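Local coordinates for single-stranded-DNA-specific exonuclease RecJ (Thermus thermophilus, PDB 2ZXR), which degrades single-stranded DNA exonucleolytically in the 5' to 3' direction, using divalent metal ions and leaving single-stranded RNA untouched, at residues A51-K56 with W226-A231; V173-T178 with E183-A188. All coordinates share one frame; numbering follows the deposited sequence.

Interaction 1: residues A51-K56 with W226-A231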
loop_
_atom_site.group_PDB
_atom_site.type_symbol
_atom_site.label_atom_id
_atom_site.label_comp_id
_atom_site.label_asym_id
_atom_site.label_seq_id
_atom_site.Cartn_x
_atom_site.Cartn_y
_atom_site.Cartn_z
ATOM N N ALA A 51 -12.904 3.535 19.349
ATOM C CA ALA A 51 -13.217 4.362 20.494
ATOM C C ALA A 51 -13.333 5.835 20.131
ATOM O O ALA A 51 -12.972 6.249 19.026
ATOM C CB ALA A 51 -12.131 4.171 21.567
ATOM N N LEU A 52 -13.832 6.625 21.069
ATOM C CA LEU A 52 -13.950 8.054 20.846
ATOM C C LEU A 52 -12.592 8.689 21.154
ATOM O O LEU A 52 -12.224 8.816 22.324
ATOM C CB LEU A 52 -15.029 8.643 21.758
ATOM C CG LEU A 52 -15.249 10.163 21.748
ATOM C CD1 LEU A 52 -15.640 10.630 20.356
ATOM C CD2 LEU A 52 -16.338 10.521 22.751
ATOM N N LEU A 53 -11.851 9.071 20.110
ATOM C CA LEU A 53 -10.530 9.694 20.259
ATOM C C LEU A 53 -10.675 11.065 20.893
ATOM O O LEU A 53 -11.575 11.810 20.548
ATOM C CB LEU A 53 -9.849 9.867 18.905
ATOM C CG LEU A 53 -9.532 8.624 18.080
ATOM C CD1 LEU A 53 -8.951 9.037 16.740
ATOM C CD2 LEU A 53 -8.549 7.754 18.840
ATOM N N PRO A 54 -9.764 11.422 21.815
ATOM C CA PRO A 54 -9.774 12.709 22.517
ATOM C C PRO A 54 -9.136 13.852 21.731
ATOM O O PRO A 54 -8.140 14.442 22.175
ATOM C CB PRO A 54 -9.003 12.393 23.792
ATOM C CG PRO A 54 -7.933 11.492 23.279
ATOM C CD PRO A 54 -8.686 10.558 22.330
ATOM N N LEU A 55 -9.709 14.179 20.575
ATOM C CA LEU A 55 -9.162 15.251 19.754
ATOM C C LEU A 55 -9.404 16.565 20.457
ATOM O O LEU A 55 -10.420 16.734 21.131
ATOM C CB LEU A 55 -9.842 15.296 18.383
ATOM C CG LEU A 55 -9.967 13.974 17.619
ATOM C CD1 LEU A 55 -10.840 14.190 16.391
ATOM C CD2 LEU A 55 -8.592 13.444 17.227
ATOM N N LYS A 56 -8.482 17.503 20.269
ATOM C CA LYS A 56 -8.603 18.812 20.875
ATOM C C LYS A 56 -9.774 19.556 20.248
ATOM O O LYS A 56 -9.938 19.549 19.027
ATOM C CB LYS A 56 -7.319 19.615 20.661
ATOM C CG LYS A 56 -7.346 21.013 21.298
ATOM C CD LYS A 56 -6.265 21.893 20.684
ATOM C CE LYS A 56 -5.441 22.600 21.737
ATOM N NZ LYS A 56 -6.250 23.605 22.488
ATOM N N TRP A 226 -4.535 2.316 9.759
ATOM C CA TRP A 226 -4.045 1.661 10.958
ATOM C C TRP A 226 -4.702 2.282 12.181
ATOM O O TRP A 226 -5.331 3.345 12.089
ATOM C CB TRP A 226 -2.503 1.720 11.056
ATOM C CG TRP A 226 -1.834 3.053 10.851
ATOM C CD1 TRP A 226 -1.979 4.178 11.613
ATOM C CD2 TRP A 226 -0.849 3.364 9.856
ATOM N NE1 TRP A 226 -1.136 5.178 11.153
ATOM C CE2 TRP A 226 -0.437 4.702 10.075
ATOM C CE3 TRP A 226 -0.275 2.640 8.804
ATOM C CZ2 TRP A 226 0.525 5.335 9.276
ATOM C CZ3 TRP A 226 0.682 3.267 8.002
ATOM C CH2 TRP A 226 1.072 4.601 8.242
ATOM N N GLY A 227 -4.595 1.596 13.311
ATOM C CA GLY A 227 -5.181 2.082 14.536
ATOM C C GLY A 227 -6.664 2.368 14.383
ATOM O O GLY A 227 -7.419 1.545 13.854
ATOM N N TRP A 228 -7.073 3.549 14.845
ATOM C CA TRP A 228 -8.465 3.974 14.780
ATOM C C TRP A 228 -9.037 3.874 13.354
ATOM O O TRP A 228 -10.161 3.396 13.155
ATOM C CB TRP A 228 -8.598 5.414 15.273
ATOM C CG TRP A 228 -10.015 5.774 15.560
ATOM C CD1 TRP A 228 -10.709 5.518 16.708
ATOM C CD2 TRP A 228 -10.926 6.428 14.670
ATOM N NE1 TRP A 228 -12.000 5.974 16.590
ATOM C CE2 TRP A 228 -12.162 6.539 15.348
ATOM C CE3 TRP A 228 -10.816 6.932 13.361
ATOM C CZ2 TRP A 228 -13.287 7.132 14.765
ATOM C CZ3 TRP A 228 -11.927 7.521 12.779
ATOM C CH2 TRP A 228 -13.156 7.618 13.483
ATOM N N ASN A 229 -8.285 4.328 12.363
ATOM C CA ASN A 229 -8.803 4.227 10.997
ATOM C C ASN A 229 -9.051 2.753 10.625
ATOM O O ASN A 229 -10.037 2.461 9.991
ATOM C CB ASN A 229 -7.862 4.887 9.970
ATOM C CG ASN A 229 -7.998 6.403 9.919
ATOM O OD1 ASN A 229 -9.021 6.983 10.326
ATOM N ND2 ASN A 229 -6.982 7.055 9.382
ATOM N N ARG A 230 -8.176 1.823 11.020
ATOM C CA ARG A 230 -8.415 0.397 10.714
ATOM C C ARG A 230 -9.690 -0.088 11.386
ATOM O O ARG A 230 -10.478 -0.820 10.794
ATOM C CB ARG A 230 -7.267 -0.518 11.198
ATOM C CG ARG A 230 -7.715 -2.038 11.328
ATOM C CD ARG A 230 -6.616 -3.056 11.848
ATOM N NE ARG A 230 -5.934 -3.479 10.649
ATOM C CZ ARG A 230 -5.940 -4.680 10.095
ATOM N NH1 ARG A 230 -6.564 -5.737 10.614
ATOM N NH2 ARG A 230 -5.408 -4.769 8.898
ATOM N N ALA A 231 -9.885 0.294 12.641
ATOM C CA ALA A 231 -11.060 -0.146 13.371
ATOM C C ALA A 231 -12.336 0.430 12.761
ATOM O O ALA A 231 -13.355 -0.260 12.673
ATOM C CB ALA A 231 -10.953 0.277 14.836
#

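Interaction 2: residues V173-T178 with E183-A188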
loop_
_atom_site.group_PDB
_atom_site.type_symbol
_atom_site.label_atom_id
_atom_site.label_comp_id
_atom_site.label_asym_id
_atom_site.label_seq_id
_atom_site.Cartn_x
_atom_site.Cartn_y
_atom_site.Cartn_z
ATOM N N VAL A 173 -11.542 21.316 14.941
ATOM C CA VAL A 173 -11.256 20.018 15.518
ATOM C C VAL A 173 -10.373 19.298 14.515
ATOM O O VAL A 173 -10.809 18.994 13.404
ATOM C CB VAL A 173 -12.554 19.243 15.752
ATOM C CG1 VAL A 173 -12.250 17.871 16.350
ATOM C CG2 VAL A 173 -13.482 20.075 16.660
ATOM N N HIS A 174 -9.127 19.046 14.906
ATOM C CA HIS A 174 -8.156 18.396 14.029
ATOM C C HIS A 174 -7.079 17.631 14.804
ATOM O O HIS A 174 -6.441 18.174 15.705
ATOM C CB HIS A 174 -7.485 19.442 13.156
ATOM C CG HIS A 174 -6.700 18.869 12.019
ATOM N ND1 HIS A 174 -5.685 17.955 12.201
ATOM C CD2 HIS A 174 -6.778 19.088 10.686
ATOM C CE1 HIS A 174 -5.170 17.636 11.025
ATOM N NE2 HIS A 174 -5.816 18.310 10.091
ATOM N N PRO A 175 -6.849 16.364 14.434
ATOM C CA PRO A 175 -5.852 15.494 15.074
ATOM C C PRO A 175 -4.501 16.189 15.296
ATOM O O PRO A 175 -3.951 16.164 16.394
ATOM C CB PRO A 175 -5.726 14.329 14.090
ATOM C CG PRO A 175 -7.063 14.275 13.453
ATOM C CD PRO A 175 -7.397 15.730 13.223
ATOM N N ALA A 176 -3.976 16.802 14.242
ATOM C CA ALA A 176 -2.693 17.491 14.309
ATOM C C ALA A 176 -2.592 18.458 15.493
ATOM O O ALA A 176 -1.501 18.680 16.008
ATOM C CB ALA A 176 -2.427 18.237 13.008
ATOM N N LEU A 177 -3.716 19.034 15.916
ATOM C CA LEU A 177 -3.710 19.960 17.053
ATOM C C LEU A 177 -3.412 19.213 18.339
ATOM O O LEU A 177 -2.966 19.791 19.331
ATOM C CB LEU A 177 -5.065 20.639 17.211
ATOM C CG LEU A 177 -5.580 21.426 16.014
ATOM C CD1 LEU A 177 -6.799 22.219 16.443
ATOM C CD2 LEU A 177 -4.481 22.352 15.491
ATOM N N THR A 178 -3.673 17.913 18.295
ATOM C CA THR A 178 -3.488 17.018 19.419
ATOM C C THR A 178 -2.078 16.438 19.379
ATOM O O THR A 178 -1.806 15.433 18.712
ATOM C CB THR A 178 -4.555 15.897 19.360
ATOM O OG1 THR A 178 -5.847 16.496 19.150
ATOM C CG2 THR A 178 -4.571 15.095 20.650
ATOM N N GLU A 183 -2.950 9.101 15.554
ATOM C CA GLU A 183 -4.150 8.647 14.834
ATOM C C GLU A 183 -4.348 9.638 13.693
ATOM O O GLU A 183 -4.041 10.819 13.848
ATOM C CB GLU A 183 -5.388 8.678 15.735
ATOM C CG GLU A 183 -5.311 7.780 16.946
ATOM C CD GLU A 183 -5.110 6.323 16.584
ATOM O OE1 GLU A 183 -4.977 5.508 17.518
ATOM O OE2 GLU A 183 -5.094 5.985 15.383
ATOM N N LYS A 184 -4.868 9.179 12.559
ATOM C CA LYS A 184 -5.071 10.085 11.434
ATOM C C LYS A 184 -6.486 10.048 10.834
ATOM O O LYS A 184 -6.671 9.745 9.656
ATOM C CB LYS A 184 -4.015 9.783 10.375
ATOM C CG LYS A 184 -2.601 9.785 10.972
ATOM C CD LYS A 184 -1.564 9.248 9.994
ATOM C CE LYS A 184 -0.138 9.591 10.456
ATOM N NZ LYS A 184 0.027 11.060 10.717
ATOM N N PRO A 185 -7.504 10.361 11.649
ATOM C CA PRO A 185 -8.881 10.348 11.141
ATOM C C PRO A 185 -9.038 11.357 9.996
ATOM O O PRO A 185 -8.280 12.319 9.895
ATOM C CB PRO A 185 -9.712 10.679 12.384
ATOM C CG PRO A 185 -8.774 11.477 13.228
ATOM C CD PRO A 185 -7.457 10.769 13.069
ATOM N N THR A 186 -9.995 11.133 9.106
ATOM C CA THR A 186 -10.161 12.054 7.978
ATOM C C THR A 186 -11.301 13.044 8.239
ATOM O O THR A 186 -11.802 13.143 9.354
ATOM C CB THR A 186 -10.461 11.277 6.659
ATOM O OG1 THR A 186 -11.735 10.630 6.761
ATOM C CG2 THR A 186 -9.396 10.214 6.410
ATOM N N GLY A 187 -11.706 13.769 7.203
ATOM C CA GLY A 187 -12.796 14.715 7.367
ATOM C C GLY A 187 -14.061 14.004 7.837
ATOM O O GLY A 187 -14.759 14.487 8.730
ATOM N N ALA A 188 -14.370 12.866 7.223
ATOM C CA ALA A 188 -15.553 12.106 7.590
ATOM C C ALA A 188 -15.324 11.405 8.933
ATOM O O ALA A 188 -16.269 11.190 9.699
ATOM C CB ALA A 188 -15.891 11.081 6.493
#

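Interaction 1: residues A51-K56 with W226-A231
A buried indole, that of W228, is gripped by one short loop in two ways at once: its N-H is bonded to a backbone carbonyl while a leucine lies over its face. W228 NE1 donates to A51 O at 2.6 Å. The bond is short but bent, with an angle of 141° at the hydrogen, and the oxygen sits 19° out of the indole plane. L53 comes from above. L53 CG stands over the ring face, 3.8 Å from the centroid of the five-membered ring of W228, a CH-pi contact. L53 CD1 is 3.6 Å from W228 CG, displaced toward the rim. The indole reaches the loop because W228 carries CG anti to its backbone N (chi1 -165°), from the first turn of helix 227-239. That helix is thereby tied to the linker between helices 29-37 and 60-70, a backbone-to-side-chain bond joining two parts of the chain about 170 residues apart. F192 and L193 of helix 187-201 also touch the indole. Beside the ring, in its plane, lies OD1 of N229, whose ND2 is bonded to P224 O. The W228 side chain lies about 9 Å from that of D84, a metal ligand.

Interaction 2: residues V173-T178 with E183-A188
P175 adopts phi/psi of -46°/-51°, which bends 175-177 into a 3-10 turn, whereas P185 has an extended backbone and leads the chain toward helix 187-201. The two pyrrolidine rings lie alongside one another, pointing opposite ways. P175 CG lies 3.3 Å from P185 CG, closer than carbons usually pack; so short a separation may reflect coordinate error and is no evidence of strain. P175 CG is also 3.5 Å from P185 CD, so the touching is done by CG of P175 against CG and CD of P185. P175 CB also rests 3.9 Å from E183 O. With no hydrogen bond between the segments, this is apolar packing of one ring on another, and both prolines are buried.

The turn bearing P175 has its own bonds. L177 N donates to H174 O, and T178 N to P175 O. H174, with CG anti to its backbone N, turns the ND1 edge of its imidazole toward the start of the turn, where A176 N donates to H174 ND1 at 2.9 Å. The donor is close to the imidazole plane, although the angle at the hydrogen, 142°, shows a bent bond. P185 is backed by V190 and L193 of helix 187-201.

Just beyond P185, T186 is the N-cap of that helix, and its OG1 makes a weak hydrogen bond to G189 N. The same OG1 is bonded to D84 OD1, while G187 N and A188 N donate to D84 OD2 and OD1, so the helix start grips both carboxylate oxygens of a magnesium ligand. The P175 side chain is about 5 Å from that of H160, another ligand. The proline pair thus packs behind a helix N terminus that holds a metal-binding aspartate, at the edge of the metal site of the DHH-family domain.

From the N terminus, the chain first passes 51-56, in the linker ahead of helix 60-70, then threads the parallel sheet that ends in strand 172-173. The segments of interaction 2, 173-178 and 183-188, follow that strand and close a tight loop of four intervening residues. Only at 226-231, opening helix 227-239, does the chain return to the linker and close the far longer loop of interaction 1, which encloses interaction 2 entirely. Their centres are 9 Å apart and they are bonded directly: N229 ND2 to K184 O at 2.7 Å and K56 N to T178 OG1 at 3.0 Å. Linker, strand-to-helix connection and helix 227-239 are thereby joined.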